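Local coordinates for BH2358 protein (Bacillus halodurans C-125, PDB 2RBD) that is of unknown function but is probably a spore coat protein, built as a ferritin-like four-helix bundle, at residues W23-T28 with Q60-Q65; N41-G44 with L48-L51. All coordinates share one frame; numbering follows the deposited sequence.

Contact 1: residues W23-T28 with Q60-Q65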
ATOM      1  N   TRP A  23      -9.215  13.537   6.827  1.00 13.01           N
ATOM      2  CA  TRP A  23     -10.484  13.831   6.145  1.00 12.72           C
ATOM      3  C   TRP A  23     -10.957  12.643   5.316  1.00 12.63           C
ATOM      4  O   TRP A  23     -12.144  12.254   5.355  1.00 11.76           O
ATOM      5  CB  TRP A  23     -10.301  15.057   5.248  1.00 12.56           C
ATOM      6  CG  TRP A  23     -11.529  15.534   4.567  1.00 13.10           C
ATOM      7  CD1 TRP A  23     -12.367  16.515   5.007  1.00 16.59           C
ATOM      8  CD2 TRP A  23     -12.038  15.121   3.301  1.00 12.41           C
ATOM      9  NE1 TRP A  23     -13.374  16.717   4.120  1.00 15.90           N
ATOM     10  CE2 TRP A  23     -13.219  15.871   3.063  1.00 13.60           C
ATOM     11  CE3 TRP A  23     -11.626  14.187   2.344  1.00 14.50           C
ATOM     12  CZ2 TRP A  23     -13.973  15.728   1.916  1.00 14.66           C
ATOM     13  CZ3 TRP A  23     -12.390  14.026   1.226  1.00 16.21           C
ATOM     14  CH2 TRP A  23     -13.559  14.788   1.021  1.00 16.08           C
ATOM     15  N   THR A  24     -10.045  12.039   4.563  1.00 11.13           N
ATOM     16  CA  THR A  24     -10.381  10.900   3.758  1.00 12.62           C
ATOM     17  C   THR A  24     -10.805   9.670   4.609  1.00 12.30           C
ATOM     18  O   THR A  24     -11.756   8.952   4.279  1.00 10.87           O
ATOM     19  CB  THR A  24      -9.211  10.575   2.824  1.00 12.40           C
ATOM     20  OG1 THR A  24      -9.030  11.642   1.888  1.00 13.20           O
ATOM     21  CG2 THR A  24      -9.486   9.306   2.034  1.00 11.87           C
ATOM     22  N   TYR A  25     -10.099   9.421   5.697  1.00 13.03           N
ATOM     23  CA  TYR A  25     -10.429   8.334   6.602  1.00 12.08           C
ATOM     24  C   TYR A  25     -11.837   8.494   7.189  1.00 11.07           C
ATOM     25  O   TYR A  25     -12.642   7.572   7.303  1.00 12.23           O
ATOM     26  CB  TYR A  25      -9.344   8.246   7.695  1.00 13.84           C
ATOM     27  CG  TYR A  25      -9.412   7.017   8.573  1.00 10.90           C
ATOM     28  CD1 TYR A  25     -10.258   6.974   9.670  1.00 11.94           C
ATOM     29  CD2 TYR A  25      -8.620   5.881   8.310  1.00 14.63           C
ATOM     30  CE1 TYR A  25     -10.277   5.878  10.494  1.00 14.19           C
ATOM     31  CE2 TYR A  25      -8.670   4.783   9.130  1.00 18.30           C
ATOM     32  CZ  TYR A  25      -9.514   4.763  10.205  1.00 16.08           C
ATOM     33  OH  TYR A  25      -9.572   3.692  11.085  1.00 18.53           O
ATOM     34  N   LEU A  26     -12.136   9.695   7.642  1.00 11.91           N
ATOM     35  CA  LEU A  26     -13.471  10.020   8.150  1.00 12.93           C
ATOM     36  C   LEU A  26     -14.546   9.816   7.064  1.00 10.14           C
ATOM     37  O   LEU A  26     -15.583   9.241   7.321  1.00 12.40           O
ATOM     38  CB  LEU A  26     -13.457  11.475   8.646  1.00 13.26           C
ATOM     39  CG  LEU A  26     -14.786  12.066   9.111  1.00 15.54           C
ATOM     40  CD1 LEU A  26     -15.470  11.195  10.190  1.00 14.19           C
ATOM     41  CD2 LEU A  26     -14.589  13.528   9.597  1.00 14.72           C
ATOM     42  N   SER A  27     -14.293  10.302   5.852  1.00 10.87           N
ATOM     43  CA  SER A  27     -15.219  10.069   4.758  0.60 12.30           C
ATOM     44  C   SER A  27     -15.408   8.567   4.471  1.00 13.72           C
ATOM     45  O   SER A  27     -16.536   8.118   4.240  1.00 12.16           O
ATOM     46  CB  SER A  27     -14.783  10.857   3.507  0.60 12.74           C
ATOM     47  OG  SER A  27     -15.826  10.906   2.542  0.60 13.59           O
ATOM     48  N   THR A  28     -14.312   7.807   4.464  1.00 13.04           N
ATOM     49  CA  THR A  28     -14.371   6.348   4.289  1.00 11.45           C
ATOM     50  C   THR A  28     -15.267   5.717   5.369  1.00 11.69           C
ATOM     51  O   THR A  28     -16.172   4.925   5.048  1.00 12.11           O
ATOM     52  CB  THR A  28     -12.978   5.752   4.232  1.00 12.45           C
ATOM     53  OG1 THR A  28     -12.284   6.363   3.128  1.00 15.23           O
ATOM     54  CG2 THR A  28     -13.077   4.223   3.995  1.00 13.17           C
ATOM     55  N   GLN A  60     -18.058   4.882  14.550  1.00 13.79           N
ATOM     56  CA  GLN A  60     -18.641   6.072  15.140  1.00 16.15           C
ATOM     57  C   GLN A  60     -17.738   6.634  16.228  1.00 17.04           C
ATOM     58  O   GLN A  60     -17.594   7.853  16.350  1.00 15.55           O
ATOM     59  CB  GLN A  60     -20.022   5.749  15.683  1.00 18.04           C
ATOM     60  CG  GLN A  60     -21.042   5.618  14.557  1.00 18.44           C
ATOM     61  CD  GLN A  60     -22.387   5.120  15.017  1.00 20.35           C
ATOM     62  OE1 GLN A  60     -22.500   4.388  16.001  1.00 22.04           O
ATOM     63  NE2 GLN A  60     -23.403   5.476  14.276  1.00 22.46           N
ATOM     64  N   ASP A  61     -17.101   5.777  16.995  1.00 16.34           N
ATOM     65  CA  ASP A  61     -16.154   6.244  18.040  0.70 18.22           C
ATOM     66  C   ASP A  61     -14.930   6.893  17.428  1.00 17.19           C
ATOM     67  O   ASP A  61     -14.450   7.942  17.913  1.00 18.36           O
ATOM     68  CB  ASP A  61     -15.651   5.100  18.940  0.70 21.10           C
ATOM     69  CG  ASP A  61     -16.732   4.484  19.799  0.70 24.47           C
ATOM     70  OD1 ASP A  61     -17.801   5.091  19.969  0.70 29.87           O
ATOM     71  OD2 ASP A  61     -16.490   3.378  20.338  0.70 31.90           O
ATOM     72  N   GLU A  62     -14.381   6.268  16.387  1.00 16.24           N
ATOM     73  CA  GLU A  62     -13.280   6.858  15.639  1.00 15.80           C
ATOM     74  C   GLU A  62     -13.697   8.233  15.102  1.00 16.06           C
ATOM     75  O   GLU A  62     -12.958   9.223  15.217  1.00 15.17           O
ATOM     76  CB  GLU A  62     -12.841   5.964  14.504  1.00 16.68           C
ATOM     77  CG  GLU A  62     -12.195   4.673  14.951  1.00 20.03           C
ATOM     78  CD  GLU A  62     -11.675   3.870  13.786  1.00 20.85           C
ATOM     79  OE1 GLU A  62     -11.966   4.176  12.621  1.00 20.78           O
ATOM     80  OE2 GLU A  62     -10.998   2.857  14.042  1.00 26.93           O
ATOM     81  N   ASN A  63     -14.880   8.268  14.517  1.00 14.95           N
ATOM     82  CA  ASN A  63     -15.402   9.520  13.948  1.00 14.43           C
ATOM     83  C   ASN A  63     -15.507  10.651  14.960  1.00 16.59           C
ATOM     84  O   ASN A  63     -15.214  11.783  14.637  1.00 16.84           O
ATOM     85  CB  ASN A  63     -16.737   9.269  13.246  1.00 14.47           C
ATOM     86  CG  ASN A  63     -16.584   8.559  11.919  1.00 16.34           C
ATOM     87  OD1 ASN A  63     -15.480   8.243  11.504  1.00 15.70           O
ATOM     88  ND2 ASN A  63     -17.702   8.415  11.194  1.00 18.51           N
ATOM     89  N   HIS A  64     -15.902  10.347  16.171  1.00 15.83           N
ATOM     90  CA  HIS A  64     -15.980  11.388  17.202  1.00 18.02           C
ATOM     91  C   HIS A  64     -14.620  12.066  17.414  1.00 17.08           C
ATOM     92  O   HIS A  64     -14.510  13.306  17.496  1.00 16.99           O
ATOM     93  CB  HIS A  64     -16.475  10.757  18.491  1.00 19.54           C
ATOM     94  CG  HIS A  64     -16.981  11.742  19.474  1.00 35.88           C
ATOM     95  ND1 HIS A  64     -16.200  12.237  20.496  1.00 50.51           N
ATOM     96  CD2 HIS A  64     -18.194  12.333  19.600  1.00 49.06           C
ATOM     97  CE1 HIS A  64     -16.912  13.092  21.211  1.00 49.86           C
ATOM     98  NE2 HIS A  64     -18.124  13.168  20.686  1.00 51.04           N
ATOM     99  N   GLN A  65     -13.567  11.265  17.455  1.00 17.67           N
ATOM    100  CA  GLN A  65     -12.242  11.800  17.605  1.00 16.76           C
ATOM    101  C   GLN A  65     -11.754  12.571  16.361  1.00 14.27           C
ATOM    102  O   GLN A  65     -11.102  13.626  16.483  1.00 17.69           O
ATOM    103  CB  GLN A  65     -11.279  10.663  17.899  1.00 20.09           C
ATOM    104  CG  GLN A  65     -11.533  10.027  19.211  1.00 28.50           C
ATOM    105  CD  GLN A  65     -10.568   8.893  19.456  1.00 33.28           C
ATOM    106  OE1 GLN A  65      -9.340   9.085  19.404  1.00 31.33           O
ATOM    107  NE2 GLN A  65     -11.121   7.680  19.664  1.00 40.86           N
TER
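Tyr25 and Glu62 make the polar half of this contact, and Leu26 and Asn63 make the other half. With CG anti to the backbone N (chi1 -170°), the Tyr25 ring swings across to helix 46-72 although the CB bond does not point there. Its CB and the near part of the ring do not touch 60-65. Contact starts at CE1, which lies 3.2 Å from Glu62 OE1. CZ comes next, at 3.5 Å from the same oxygen. At the tip, Tyr25 OH donates a hydrogen bond of 2.9 Å to Glu62 OE1. The oxygen lies at the ring edge, in plane with it. The hydroxyl in turn meets OE1 from above the carboxylate, 40° out of its plane. The two side chains cross at about a right angle.

Beside this pair, Leu26 CD1 sits over the face of the Asn63 amide. It is 3.3 Å from Asn63 CG and 3.2 Å from OD1, which is tight packing for a methyl group. Asn29 ND2 donates to both Glu62 OE1 and Asn63 OD1, so one amide ties the two acceptors together. OE1 is thus held by two donors. Glu62 OE2 bonds to a bound tetraethylene glycol, probably from the crystallisation liquor, and has a long, weak ion pair with Lys141. A phenylalanine at Tyr25 would probably cost Glu62 OE1 one of its two donors and leave the buried carboxylate freer to turn. The tyrosine ring also packs edge-to-face on Phe134, and so joins helix 128-155 to the pair.

All four touching residues are buried. The arrangement is a polar cluster between two antiparallel helices in the interior of a four-helix bundle, consistent with the ferritin-like family of this protein.

Contact 2: residues N41-G44 with L48-L51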
ATOM      1  N   ASN A  41     -29.628  -4.939   7.275  1.00 15.13           N
ATOM      2  CA  ASN A  41     -30.915  -5.302   6.691  1.00 13.96           C
ATOM      3  C   ASN A  41     -30.880  -6.511   5.755  1.00 15.69           C
ATOM      4  O   ASN A  41     -31.911  -7.153   5.548  1.00 18.61           O
ATOM      5  CB  ASN A  41     -31.513  -4.096   5.994  1.00 14.39           C
ATOM      6  CG  ASN A  41     -32.036  -3.054   6.990  1.00 16.84           C
ATOM      7  OD1 ASN A  41     -32.582  -3.430   8.014  1.00 18.34           O
ATOM      8  ND2 ASN A  41     -31.914  -1.784   6.678  1.00 15.40           N
ATOM      9  N   HIS A  42     -29.722  -6.818   5.180  1.00 12.99           N
ATOM     10  CA  HIS A  42     -29.530  -7.942   4.265  1.00 12.97           C
ATOM     11  C   HIS A  42     -29.095  -9.211   4.967  1.00 17.32           C
ATOM     12  O   HIS A  42     -29.062 -10.236   4.358  1.00 16.67           O
ATOM     13  CB  HIS A  42     -28.423  -7.631   3.231  1.00 13.13           C
ATOM     14  CG  HIS A  42     -28.825  -6.675   2.161  1.00 14.07           C
ATOM     15  ND1 HIS A  42     -29.055  -7.057   0.869  1.00 11.50           N
ATOM     16  CD2 HIS A  42     -29.021  -5.340   2.186  1.00 11.13           C
ATOM     17  CE1 HIS A  42     -29.368  -6.000   0.135  1.00 14.51           C
ATOM     18  NE2 HIS A  42     -29.354  -4.936   0.914  1.00 12.59           N
ATOM     19  N   THR A  43     -28.716  -9.177   6.229  1.00 16.00           N
ATOM     20  CA  THR A  43     -28.085 -10.296   6.918  0.70 17.28           C
ATOM     21  C   THR A  43     -29.126 -11.188   7.618  1.00 18.99           C
ATOM     22  O   THR A  43     -30.021 -10.653   8.277  1.00 20.56           O
ATOM     23  CB  THR A  43     -27.117  -9.739   8.032  0.70 20.07           C
ATOM     24  OG1 THR A  43     -26.086  -8.913   7.439  0.70 21.14           O
ATOM     25  CG2 THR A  43     -26.478 -10.869   8.836  0.70 17.51           C
ATOM     26  N   GLY A  44     -28.926 -12.491   7.550  1.00 22.94           N
ATOM     27  CA  GLY A  44     -29.725 -13.424   8.321  1.00 25.92           C
ATOM     28  C   GLY A  44     -29.032 -13.787   9.631  1.00 28.50           C
ATOM     29  O   GLY A  44     -29.642 -13.760  10.722  1.00 31.60           O
ATOM     30  N   LEU A  48     -23.086 -12.596  12.644  1.00 15.16           N
ATOM     31  CA  LEU A  48     -22.571 -11.599  11.719  1.00 14.10           C
ATOM     32  C   LEU A  48     -23.214 -10.255  12.012  1.00 14.73           C
ATOM     33  O   LEU A  48     -22.523  -9.226  12.046  1.00 13.65           O
ATOM     34  CB  LEU A  48     -22.848 -12.041  10.287  1.00 14.94           C
ATOM     35  CG  LEU A  48     -22.504 -11.030   9.184  1.00 14.53           C
ATOM     36  CD1 LEU A  48     -21.055 -10.611   9.286  1.00 12.83           C
ATOM     37  CD2 LEU A  48     -22.793 -11.635   7.785  1.00 14.60           C
ATOM     38  N   LYS A  49     -24.523 -10.228  12.256  1.00 13.98           N
ATOM     39  CA  LYS A  49     -25.202  -8.991  12.569  0.70 14.98           C
ATOM     40  C   LYS A  49     -24.577  -8.288  13.775  1.00 14.84           C
ATOM     41  O   LYS A  49     -24.370  -7.070  13.795  1.00 16.24           O
ATOM     42  CB  LYS A  49     -26.669  -9.275  12.842  0.70 18.00           C
ATOM     43  CG  LYS A  49     -27.574  -8.123  12.582  0.70 24.70           C
ATOM     44  CD  LYS A  49     -29.070  -8.551  12.654  0.70 23.97           C
ATOM     45  CE  LYS A  49     -29.432  -9.700  11.681  0.70 36.27           C
ATOM     46  NZ  LYS A  49     -30.865 -10.133  11.813  0.70 39.42           N
ATOM     47  N   ASN A  50     -24.244  -9.070  14.795  1.00 14.85           N
ATOM     48  CA  ASN A  50     -23.657  -8.493  15.971  1.00 15.17           C
ATOM     49  C   ASN A  50     -22.326  -7.824  15.675  1.00 13.05           C
ATOM     50  O   ASN A  50     -22.006  -6.783  16.224  1.00 14.52           O
ATOM     51  CB  ASN A  50     -23.422  -9.554  17.039  1.00 16.31           C
ATOM     52  CG  ASN A  50     -24.702  -9.950  17.777  1.00 21.82           C
ATOM     53  OD1 ASN A  50     -25.672  -9.203  17.836  1.00 25.92           O
ATOM     54  ND2 ASN A  50     -24.680 -11.149  18.350  1.00 23.66           N
ATOM     55  N   LEU A  51     -21.529  -8.452  14.830  1.00 13.71           N
ATOM     56  CA  LEU A  51     -20.226  -7.899  14.471  1.00 13.14           C
ATOM     57  C   LEU A  51     -20.352  -6.657  13.582  1.00 12.83           C
ATOM     58  O   LEU A  51     -19.559  -5.721  13.703  1.00 13.23           O
ATOM     59  CB  LEU A  51     -19.347  -8.964  13.826  1.00 12.60           C
ATOM     60  CG  LEU A  51     -18.691  -9.937  14.824  1.00 17.90           C
ATOM     61  CD1 LEU A  51     -18.142 -11.216  14.147  1.00 20.46           C
ATOM     62  CD2 LEU A  51     -17.575  -9.227  15.622  1.00 19.55           C
TER
HETATM   63  O   HOH W   1     -31.454  -8.727   9.035  1.00 39.41           O
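The flat group that meets a partner here is the Thr43-Gly44 peptide. Lys49 comes to one side of its plane at the oxygen end, with CE 3.6 Å and NZ 3.7 Å from Thr43 O. This is a close approach and not a hydrogen bond. The lysine reaches the carbonyl through a bend at chi3 (-57°) in an otherwise extended chain. Gly44 O is a little farther off, 4.0 Å from Lys49 NZ. A water accepts a hydrogen bond from Lys49 NZ at 3.2 Å. The same water is 2.5 Å from Thr43 O, a short approach whose hydrogen bond is doubtful. The ammonium group has its main partner in Glu46, with which it forms a salt bridge.

The apolar side of the contact is Thr43 against Leu48. Thr43 CG2 is anti to its own backbone N and points at the start of the next helix. It lies 3.9 Å from Leu48 CD2 and 4.0 Å from Leu48 CG. It also touches the backbone, 4.0 Å from Lys49 N. The other branch of the threonine turns back, and OG1 bonds to Phe39 O in helix 16-42.

The ends of helix 100-124 and helix 128-155 close in around this site. Asp100 OD1 accepts from Gly44 N, and Leu48 packs on Leu151. His42 NE2 bonds to Ala96 O of the second subunit.

The whole is the short connection of a helical hairpin, between two consecutive antiparallel helices. Here it joins the first two long helices of the bundle.

How the contacts relate
From the N terminus the chain enters helix 16-42 and soon passes 23-28, the first half of contact 1. It runs on to 41-44, turns, and meets 48-51 early in helix 46-72. Contact 2 therefore closes a very short loop of three residues. The chain then returns to 60-65 and closes contact 1 over 31 residues, so the small loop lies wholly within the large one. Both contacts tie the same two antiparallel helices, one at the turn and one well along the pair. The centres of contact 1 and contact 2 are about 22 Å apart, on opposite sides of the chain's centre. Each also has residues that touch the second subunit.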